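Local structure of C-glycoside 3-oxidase (Microbacterium trichothecenolyticum, 7DVE) at residues A22-I27 with F474-G479; E139-L144 with V494-R499; D151-E156 with G500-A505. The protein oxidises the C3 hydroxyl of the sugar in C-glycosides such as isoorientin and mangiferin, using FAD as cofactor and molecular oxygen as electron acceptor. One frame throughout, in Å; residues are numbered along the deposited sequence.

Contact 1 of 3, residues A22-I27 with F474-G479. With FAD (flavin-adenine dinucleotide), chain C.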
# COMPACT_ATOMS: atom_id res chain seq x y z
N ALA A 22 -8.95 5.21 5.46
CA ALA A 22 -9.55 6.37 4.82
C ALA A 22 -10.69 5.97 3.89
O ALA A 22 -11.68 6.69 3.79
CB ALA A 22 -8.51 7.19 4.06
N THR A 23 -10.56 4.84 3.19
CA THR A 23 -11.64 4.43 2.30
C THR A 23 -12.91 4.20 3.10
O THR A 23 -14.00 4.65 2.71
CB THR A 23 -11.26 3.18 1.52
OG1 THR A 23 -10.24 3.51 0.57
CG2 THR A 23 -12.48 2.64 0.76
N TYR A 24 -12.79 3.48 4.22
CA TYR A 24 -13.97 3.29 5.06
C TYR A 24 -14.56 4.63 5.49
O TYR A 24 -15.78 4.85 5.42
CB TYR A 24 -13.64 2.44 6.28
CG TYR A 24 -13.71 0.96 6.00
CD1 TYR A 24 -12.64 0.30 5.40
CD2 TYR A 24 -14.83 0.23 6.32
CE1 TYR A 24 -12.69 -1.06 5.13
CE2 TYR A 24 -14.89 -1.14 6.07
CZ TYR A 24 -13.82 -1.76 5.47
OH TYR A 24 -13.87 -3.10 5.22
N ALA A 25 -13.70 5.56 5.93
CA ALA A 25 -14.20 6.87 6.37
C ALA A 25 -14.94 7.59 5.25
O ALA A 25 -16.05 8.11 5.46
CB ALA A 25 -13.05 7.74 6.88
N ARG A 26 -14.37 7.61 4.05
CA ARG A 26 -15.00 8.37 2.98
C ARG A 26 -16.30 7.71 2.51
O ARG A 26 -17.29 8.41 2.25
CB ARG A 26 -14.05 8.54 1.80
CG ARG A 26 -14.44 9.77 0.93
CD ARG A 26 -14.88 9.33 -0.44
NE ARG A 26 -15.08 10.41 -1.39
CZ ARG A 26 -14.11 11.01 -2.06
NH1 ARG A 26 -12.84 10.82 -1.76
NH2 ARG A 26 -14.42 11.82 -3.06
N ILE A 27 -16.32 6.38 2.40
CA ILE A 27 -17.54 5.75 1.91
C ILE A 27 -18.64 5.88 2.94
O ILE A 27 -19.81 6.00 2.57
CB ILE A 27 -17.31 4.28 1.53
CG1 ILE A 27 -16.27 4.18 0.43
CG2 ILE A 27 -18.65 3.65 1.07
CD1 ILE A 27 -16.84 4.55 -0.94
N PHE A 474 -14.01 -5.77 11.19
CA PHE A 474 -13.66 -5.71 9.77
C PHE A 474 -12.16 -5.51 9.64
O PHE A 474 -11.52 -4.92 10.51
CB PHE A 474 -14.42 -4.57 9.04
CG PHE A 474 -15.90 -4.80 8.96
CD1 PHE A 474 -16.72 -4.51 10.04
CD2 PHE A 474 -16.48 -5.31 7.80
CE1 PHE A 474 -18.09 -4.73 9.97
CE2 PHE A 474 -17.84 -5.53 7.73
CZ PHE A 474 -18.65 -5.24 8.82
N VAL A 475 -11.61 -5.98 8.53
CA VAL A 475 -10.20 -5.79 8.22
C VAL A 475 -10.09 -5.14 6.85
O VAL A 475 -11.00 -5.20 6.03
CB VAL A 475 -9.41 -7.12 8.29
CG1 VAL A 475 -9.30 -7.59 9.74
CG2 VAL A 475 -10.09 -8.19 7.44
N ALA A 476 -8.95 -4.49 6.61
CA ALA A 476 -8.81 -3.65 5.43
C ALA A 476 -7.34 -3.49 5.11
O ALA A 476 -6.53 -3.29 6.01
CB ALA A 476 -9.44 -2.27 5.65
N GLY A 477 -7.00 -3.58 3.83
CA GLY A 477 -5.71 -3.27 3.28
C GLY A 477 -5.23 -4.40 2.40
O GLY A 477 -5.98 -5.32 2.06
N ASN A 478 -3.95 -4.32 2.04
CA ASN A 478 -3.32 -5.34 1.22
C ASN A 478 -3.41 -6.72 1.87
O ASN A 478 -3.46 -7.73 1.16
CB ASN A 478 -1.86 -4.95 0.97
CG ASN A 478 -1.73 -3.50 0.51
OD1 ASN A 478 -2.61 -2.97 -0.17
ND2 ASN A 478 -0.67 -2.84 0.91
N GLY A 479 -3.44 -6.78 3.21
CA GLY A 479 -3.61 -8.04 3.92
C GLY A 479 -4.86 -8.82 3.56
O GLY A 479 -4.93 -10.02 3.83
PA FAD C . -0.73 1.79 5.74
O1A FAD C . 0.46 1.21 6.40
O2A FAD C . -0.54 2.61 4.52
O5B FAD C . -1.44 2.62 6.92
C5B FAD C . -1.76 1.95 8.15
C4B FAD C . -1.77 2.93 9.29
O4B FAD C . -2.18 2.17 10.46
C3B FAD C . -0.35 3.44 9.60
O3B FAD C . -0.39 4.88 9.62
C2B FAD C . -0.13 2.88 11.01
O2B FAD C . 0.62 3.79 11.83
C1B FAD C . -1.54 2.79 11.56
N9A FAD C . -1.59 1.85 12.74
C8A FAD C . -1.09 0.61 12.67
N7A FAD C . -1.29 0.00 13.85
C5A FAD C . -1.91 0.87 14.65
C6A FAD C . -2.34 0.74 15.92
N6A FAD C . -2.11 -0.43 16.50
N1A FAD C . -2.97 1.74 16.57
C2A FAD C . -3.17 2.94 15.89
N3A FAD C . -2.72 3.05 14.56
C4A FAD C . -2.10 2.01 13.97
N1 FAD C . 1.82 0.90 -3.23
C2 FAD C . 1.22 0.85 -4.48
O2 FAD C . 0.14 0.28 -4.57
N3 FAD C . 1.86 1.41 -5.59
C4 FAD C . 3.09 2.08 -5.44
O4 FAD C . 3.63 2.60 -6.43
C4X FAD C . 3.68 2.13 -4.18
N5 FAD C . 4.89 2.70 -3.97
C5X FAD C . 5.36 2.84 -2.70
C6 FAD C . 6.55 3.56 -2.44
C7 FAD C . 7.02 3.77 -1.15
C7M FAD C . 8.32 4.57 -0.90
C8 FAD C . 6.31 3.24 -0.07
C8M FAD C . 6.82 3.46 1.36
C9 FAD C . 5.13 2.52 -0.31
C9A FAD C . 4.65 2.31 -1.62
N10 FAD C . 3.53 1.59 -1.86
C10 FAD C . 3.03 1.53 -3.10
C1' FAD C . 2.79 0.87 -0.79
C2' FAD C . 1.58 1.62 -0.22
O2' FAD C . 2.06 2.77 0.50
C3' FAD C . 0.73 0.67 0.69
O3' FAD C . 0.24 -0.43 -0.08
C4' FAD C . -0.51 1.39 1.24
O4' FAD C . -0.11 2.54 1.97
C5' FAD C . -1.30 0.44 2.19
O5' FAD C . -2.33 1.18 2.88
P FAD C . -2.97 0.72 4.29
O1P FAD C . -3.83 1.78 4.89
O2P FAD C . -3.54 -0.62 4.04
O3P FAD C . -1.78 0.62 5.38

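Contact 2 of 3, residues E139-L144 with V494-R499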
# COMPACT_ATOMS: atom_id res chain seq x y z
N GLU A 139 -4.15 -12.97 -10.85
CA GLU A 139 -4.18 -12.07 -9.69
C GLU A 139 -5.59 -11.66 -9.27
O GLU A 139 -5.74 -11.08 -8.19
CB GLU A 139 -3.40 -10.77 -9.92
CG GLU A 139 -2.22 -10.84 -10.84
CD GLU A 139 -1.64 -9.45 -11.09
OE1 GLU A 139 -2.20 -8.72 -11.93
OE2 GLU A 139 -0.66 -9.08 -10.43
N ARG A 140 -6.60 -11.86 -10.11
CA ARG A 140 -7.92 -11.31 -9.86
C ARG A 140 -8.71 -12.22 -8.94
O ARG A 140 -8.68 -13.45 -9.09
CB ARG A 140 -8.68 -11.10 -11.18
CG ARG A 140 -8.02 -10.04 -12.07
CD ARG A 140 -8.76 -9.84 -13.38
NE ARG A 140 -10.11 -9.30 -13.21
CZ ARG A 140 -10.44 -8.02 -13.32
NH1 ARG A 140 -9.52 -7.08 -13.47
NH2 ARG A 140 -11.72 -7.67 -13.31
N ILE A 141 -9.42 -11.62 -8.00
CA ILE A 141 -10.24 -12.43 -7.10
C ILE A 141 -11.46 -12.92 -7.89
O ILE A 141 -12.33 -12.14 -8.29
CB ILE A 141 -10.63 -11.65 -5.84
CG1 ILE A 141 -9.36 -11.30 -5.05
CG2 ILE A 141 -11.51 -12.50 -4.97
CD1 ILE A 141 -9.46 -10.07 -4.17
N GLY A 142 -11.52 -14.23 -8.11
CA GLY A 142 -12.46 -14.77 -9.07
C GLY A 142 -13.91 -14.67 -8.63
O GLY A 142 -14.79 -14.37 -9.44
N PHE A 143 -14.18 -14.94 -7.35
CA PHE A 143 -15.58 -14.86 -6.92
C PHE A 143 -16.09 -13.43 -6.94
O PHE A 143 -17.31 -13.23 -6.99
CB PHE A 143 -15.79 -15.49 -5.54
CG PHE A 143 -14.86 -15.00 -4.45
CD1 PHE A 143 -15.13 -13.84 -3.75
CD2 PHE A 143 -13.74 -15.75 -4.11
CE1 PHE A 143 -14.29 -13.41 -2.73
CE2 PHE A 143 -12.88 -15.32 -3.08
CZ PHE A 143 -13.16 -14.15 -2.39
N LEU A 144 -15.20 -12.44 -6.92
CA LEU A 144 -15.61 -11.07 -7.14
C LEU A 144 -15.68 -10.72 -8.61
O LEU A 144 -16.53 -9.92 -9.00
CB LEU A 144 -14.66 -10.10 -6.42
CG LEU A 144 -14.75 -10.17 -4.89
CD1 LEU A 144 -13.90 -9.09 -4.27
CD2 LEU A 144 -16.22 -10.08 -4.42
N VAL A 494 -7.96 -0.93 -1.52
CA VAL A 494 -8.98 0.12 -1.42
C VAL A 494 -10.32 -0.36 -2.01
O VAL A 494 -11.39 -0.11 -1.44
CB VAL A 494 -8.47 1.41 -2.08
CG1 VAL A 494 -9.63 2.37 -2.42
CG2 VAL A 494 -7.45 2.10 -1.15
N ALA A 495 -10.29 -1.08 -3.14
CA ALA A 495 -11.53 -1.62 -3.73
C ALA A 495 -12.26 -2.56 -2.77
O ALA A 495 -13.50 -2.49 -2.60
CB ALA A 495 -11.20 -2.34 -5.03
N LEU A 496 -11.51 -3.47 -2.13
CA LEU A 496 -12.14 -4.37 -1.16
C LEU A 496 -12.66 -3.57 0.03
O LEU A 496 -13.76 -3.85 0.54
CB LEU A 496 -11.18 -5.46 -0.72
CG LEU A 496 -10.50 -6.20 -1.88
CD1 LEU A 496 -9.42 -7.13 -1.37
CD2 LEU A 496 -11.55 -6.96 -2.67
N ALA A 497 -11.93 -2.52 0.43
CA ALA A 497 -12.43 -1.62 1.47
C ALA A 497 -13.75 -0.97 1.06
O ALA A 497 -14.64 -0.75 1.90
CB ALA A 497 -11.38 -0.55 1.79
N VAL A 498 -13.89 -0.64 -0.23
CA VAL A 498 -15.13 -0.05 -0.74
C VAL A 498 -16.30 -1.00 -0.49
O VAL A 498 -17.37 -0.60 -0.01
CB VAL A 498 -15.01 0.28 -2.23
CG1 VAL A 498 -16.35 0.73 -2.76
CG2 VAL A 498 -13.91 1.33 -2.49
N ARG A 499 -16.11 -2.28 -0.85
CA ARG A 499 -17.19 -3.24 -0.58
C ARG A 499 -17.49 -3.33 0.92
O ARG A 499 -18.65 -3.32 1.34
CB ARG A 499 -16.86 -4.63 -1.13
CG ARG A 499 -18.11 -5.50 -1.12
CD ARG A 499 -17.89 -6.94 -1.51
NE ARG A 499 -18.90 -7.75 -0.85
CZ ARG A 499 -19.39 -8.88 -1.32
NH1 ARG A 499 -18.97 -9.40 -2.46
NH2 ARG A 499 -20.33 -9.51 -0.63

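Contact 3 of 3, residues D151-E156 with G500-A505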
# COMPACT_ATOMS: atom_id res chain seq x y z
N ASP A 151 -14.86 -5.13 -11.11
CA ASP A 151 -14.61 -3.96 -11.95
C ASP A 151 -15.25 -2.69 -11.37
O ASP A 151 -14.61 -1.63 -11.35
CB ASP A 151 -15.12 -4.22 -13.37
CG ASP A 151 -14.12 -5.03 -14.20
OD1 ASP A 151 -12.97 -5.23 -13.75
OD2 ASP A 151 -14.49 -5.49 -15.30
N GLU A 152 -16.48 -2.79 -10.87
CA GLU A 152 -17.11 -1.64 -10.22
C GLU A 152 -16.35 -1.20 -8.97
O GLU A 152 -16.17 0.01 -8.73
CB GLU A 152 -18.58 -1.95 -9.91
CG GLU A 152 -19.22 -1.00 -8.90
CD GLU A 152 -20.57 -1.46 -8.42
OE1 GLU A 152 -21.55 -1.31 -9.17
OE2 GLU A 152 -20.67 -1.99 -7.29
N LEU A 153 -15.85 -2.15 -8.17
CA LEU A 153 -15.06 -1.77 -7.00
C LEU A 153 -13.74 -1.10 -7.40
O LEU A 153 -13.30 -0.14 -6.76
CB LEU A 153 -14.78 -2.98 -6.11
CG LEU A 153 -16.04 -3.60 -5.50
CD1 LEU A 153 -15.65 -4.76 -4.59
CD2 LEU A 153 -16.87 -2.54 -4.78
N LEU A 154 -13.08 -1.61 -8.43
CA LEU A 154 -11.83 -0.98 -8.85
C LEU A 154 -12.08 0.42 -9.41
O LEU A 154 -11.29 1.34 -9.15
CB LEU A 154 -11.11 -1.86 -9.87
CG LEU A 154 -10.65 -3.24 -9.40
CD1 LEU A 154 -10.53 -4.15 -10.60
CD2 LEU A 154 -9.30 -3.16 -8.65
N SER A 155 -13.17 0.61 -10.17
CA SER A 155 -13.54 1.96 -10.60
C SER A 155 -13.75 2.88 -9.40
O SER A 155 -13.25 4.01 -9.38
CB SER A 155 -14.80 1.93 -11.46
OG SER A 155 -14.53 1.31 -12.71
N GLU A 156 -14.48 2.41 -8.39
CA GLU A 156 -14.67 3.22 -7.19
C GLU A 156 -13.34 3.55 -6.50
O GLU A 156 -13.14 4.67 -6.02
CB GLU A 156 -15.64 2.52 -6.25
CG GLU A 156 -17.07 2.82 -6.62
CD GLU A 156 -17.45 4.25 -6.35
OE1 GLU A 156 -17.26 5.13 -7.23
OE2 GLU A 156 -17.97 4.49 -5.23
N GLY A 500 -16.44 -3.39 1.74
CA GLY A 500 -16.67 -3.52 3.18
C GLY A 500 -17.42 -2.34 3.77
O GLY A 500 -18.36 -2.51 4.56
N ALA A 501 -17.01 -1.12 3.41
CA ALA A 501 -17.66 0.08 3.92
C ALA A 501 -19.09 0.22 3.40
O ALA A 501 -19.97 0.69 4.14
CB ALA A 501 -16.84 1.32 3.56
N ARG A 502 -19.35 -0.19 2.16
CA ARG A 502 -20.73 -0.24 1.69
C ARG A 502 -21.56 -1.20 2.52
O ARG A 502 -22.73 -0.93 2.81
CB ARG A 502 -20.77 -0.65 0.22
CG ARG A 502 -20.25 0.37 -0.72
CD ARG A 502 -20.22 -0.22 -2.10
NE ARG A 502 -20.24 0.82 -3.11
CZ ARG A 502 -20.18 0.58 -4.41
NH1 ARG A 502 -20.12 -0.66 -4.89
NH2 ARG A 502 -20.19 1.60 -5.26
N HIS A 503 -20.97 -2.34 2.90
CA HIS A 503 -21.71 -3.28 3.74
C HIS A 503 -22.03 -2.67 5.10
O HIS A 503 -23.16 -2.80 5.60
CB HIS A 503 -20.92 -4.58 3.93
CG HIS A 503 -21.73 -5.64 4.61
ND1 HIS A 503 -21.49 -6.06 5.90
CD2 HIS A 503 -22.82 -6.32 4.19
CE1 HIS A 503 -22.38 -6.97 6.24
NE2 HIS A 503 -23.20 -7.15 5.22
N ILE A 504 -21.06 -2.00 5.72
CA ILE A 504 -21.32 -1.36 7.01
C ILE A 504 -22.42 -0.30 6.87
O ILE A 504 -23.29 -0.17 7.75
CB ILE A 504 -20.03 -0.78 7.61
CG1 ILE A 504 -19.10 -1.91 8.06
CG2 ILE A 504 -20.32 0.14 8.79
CD1 ILE A 504 -17.81 -1.41 8.65
N ALA A 505 -22.41 0.46 5.77
CA ALA A 505 -23.48 1.43 5.53
C ALA A 505 -24.84 0.75 5.39
O ALA A 505 -25.84 1.24 5.93
CB ALA A 505 -23.19 2.26 4.28
O HOH W 1 -19.24 3.58 -3.19

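Contact 1 of 3, residues A22-I27 with F474-G479
N478 ND2 donates to the ribityl hydroxyl FAD O3' over 2.8 Å, at an N-H...O angle of 157°, while two to four residues earlier the same segment meets Y24 of helix 19-31. The methyl of A476 is the tightest point there: its CB sits 3.5 Å from Y24 CE1, oblique to the ring. With CG beside the backbone N and anti to the carbonyl carbon (chi1 -85°), Y24 sends its ring out from the helix, so that the hydroxyl ends up over the junction of F474 and V475. Y24 OH stays 3.6 Å from V475 O and 4.1 Å from F474 CB; it is buried here and has no hydrogen-bonding partner in the model. The side chains of Y24 and F474 cross at about a right angle. An alanine in place of Y24 would remove the ring and would probably open a gap between helix 19-31 and the strand, leaving the A476 methyl without its aromatic neighbour. Beyond A476 the chain turns at G477, whose CA lies 3.5 Å from FAD O2P; a CB there would run into that phosphate oxygen. A helix just after the first strand, packed over the edge strand 473-475 of a parallel sheet with the dinucleotide at its end, is the Rossmann-type FAD-binding fold of GMC oxidoreductases.

Contact 2 of 3, residues E139-L144 with V494-R499
The long C-terminal helix 490-510 belongs to the Rossmann-type FAD-binding fold of this GMC oxidoreductase, and here a loop leading into the short helix 142-145 lies against it, with I141 and L144 facing L496 and R499. The core of the contact is three aliphatic ends. L496 leaves its helix at an angle, but with CG anti to the carbonyl carbon (chi1 -50°) and an extended second torsion its two methyls reach across to the loop. I141 comes to meet it tip to tip, CD1 lying 4.0 Å from L496 CD2 and hardly farther from L496 CD1. L144 crosses the same leucine at a slant, and its CD1 approaches L496 CD2 to 3.6 Å. One methyl of L496 is thus touched by two side chains that sit three residues apart, at the N-cap and in the first turn of the short helix. The backbone bond from L144 N to I141 O that closes this turn is weak, at 3.2 Å. I141 also packs inward on its own segment, its CG2 standing 3.5 Å above the ring plane of F143, toward the rim. Just before I141 the segment is held by polar bonds: E139 OE2 accepts from the backbone N of A486 and C487, and R140 NH2 forms a salt bridge with D145. R499 runs out extended from CG to NE, and its guanidinium is paired with D464 and E149. L144 passes obliquely across that charged end, its CD2 placed at the guanidinium edge, near the plane, 3.4 Å from R499 NH1.

Contact 3 of 3, residues D151-E156 with G500-A505
Every contact between the two segments runs through R502, which reaches across from helix 490-510 to touch E152, L153 and E156, one turn of helix 149-161. Its chain is stretched from CG to NE (chi2 174°), which is what lets the guanidinium span two helices whose backbones stay well apart. The shortest polar link is the salt bridge from R502 NH1 to E152 OE2, 2.8 Å long. E152 OE2 lies near the guanidinium plane, at its edge, whereas the hydrogen comes to that oxygen from well above the carboxylate plane; the two flat groups stand nearly perpendicular and the N-H...O angle is a bent 143°. The packed side is the one next to L153, a buried leucine whose CD2 comes within 3.8 Å of R502 NH1 and which also rests on A495, V498 and R499 of the same long helix. E152, by contrast, is exposed, so the short bond lies on the solvent side. E156, folded at its second torsion, brings its aliphatic part close as well, CG being 3.6 Å from R502 NH2. Its carboxylate is more loosely matched: OE2 is 3.6 Å from R502 NH2, a long salt bridge, and E156 OE1 is engaged by R159. A water bridges this side, donating to E156 OE2 at 2.6 Å and accepting from R502 NE at 2.9 Å, so the looser pairing is partly made through solvent. Two carboxylates beside the guanidinium probably offset the like charge of R31, whose NH2 comes close to R502 NH2. The axes of segments 151-156 and 500-505 pass 13.1 Å apart at 96°; on either side of R502 in sequence, A501 and I504 pack on helix 19-31, with I504 and H503 resting on F474 of strand 473-475.

All three contacts gather round helix 490-510. Contacts 2 and 3 use its successive turns and have centres about 9 Å apart; contact 1, about 12 and 10 Å from them, lies beside it, where T23 and Y24 pack on V494, A497 and A501 and F474 meets I504. Along the chain the first segments come in the order 22-27, 139-144, 151-156, and their partners follow in the same order near the C terminus, so the three pairings cross. R140 of contact 2 and D151 of contact 3 are joined by a salt bridge. The C-terminal helix thus ties early parts of the chain to the edge of the parallel sheet that carries FAD.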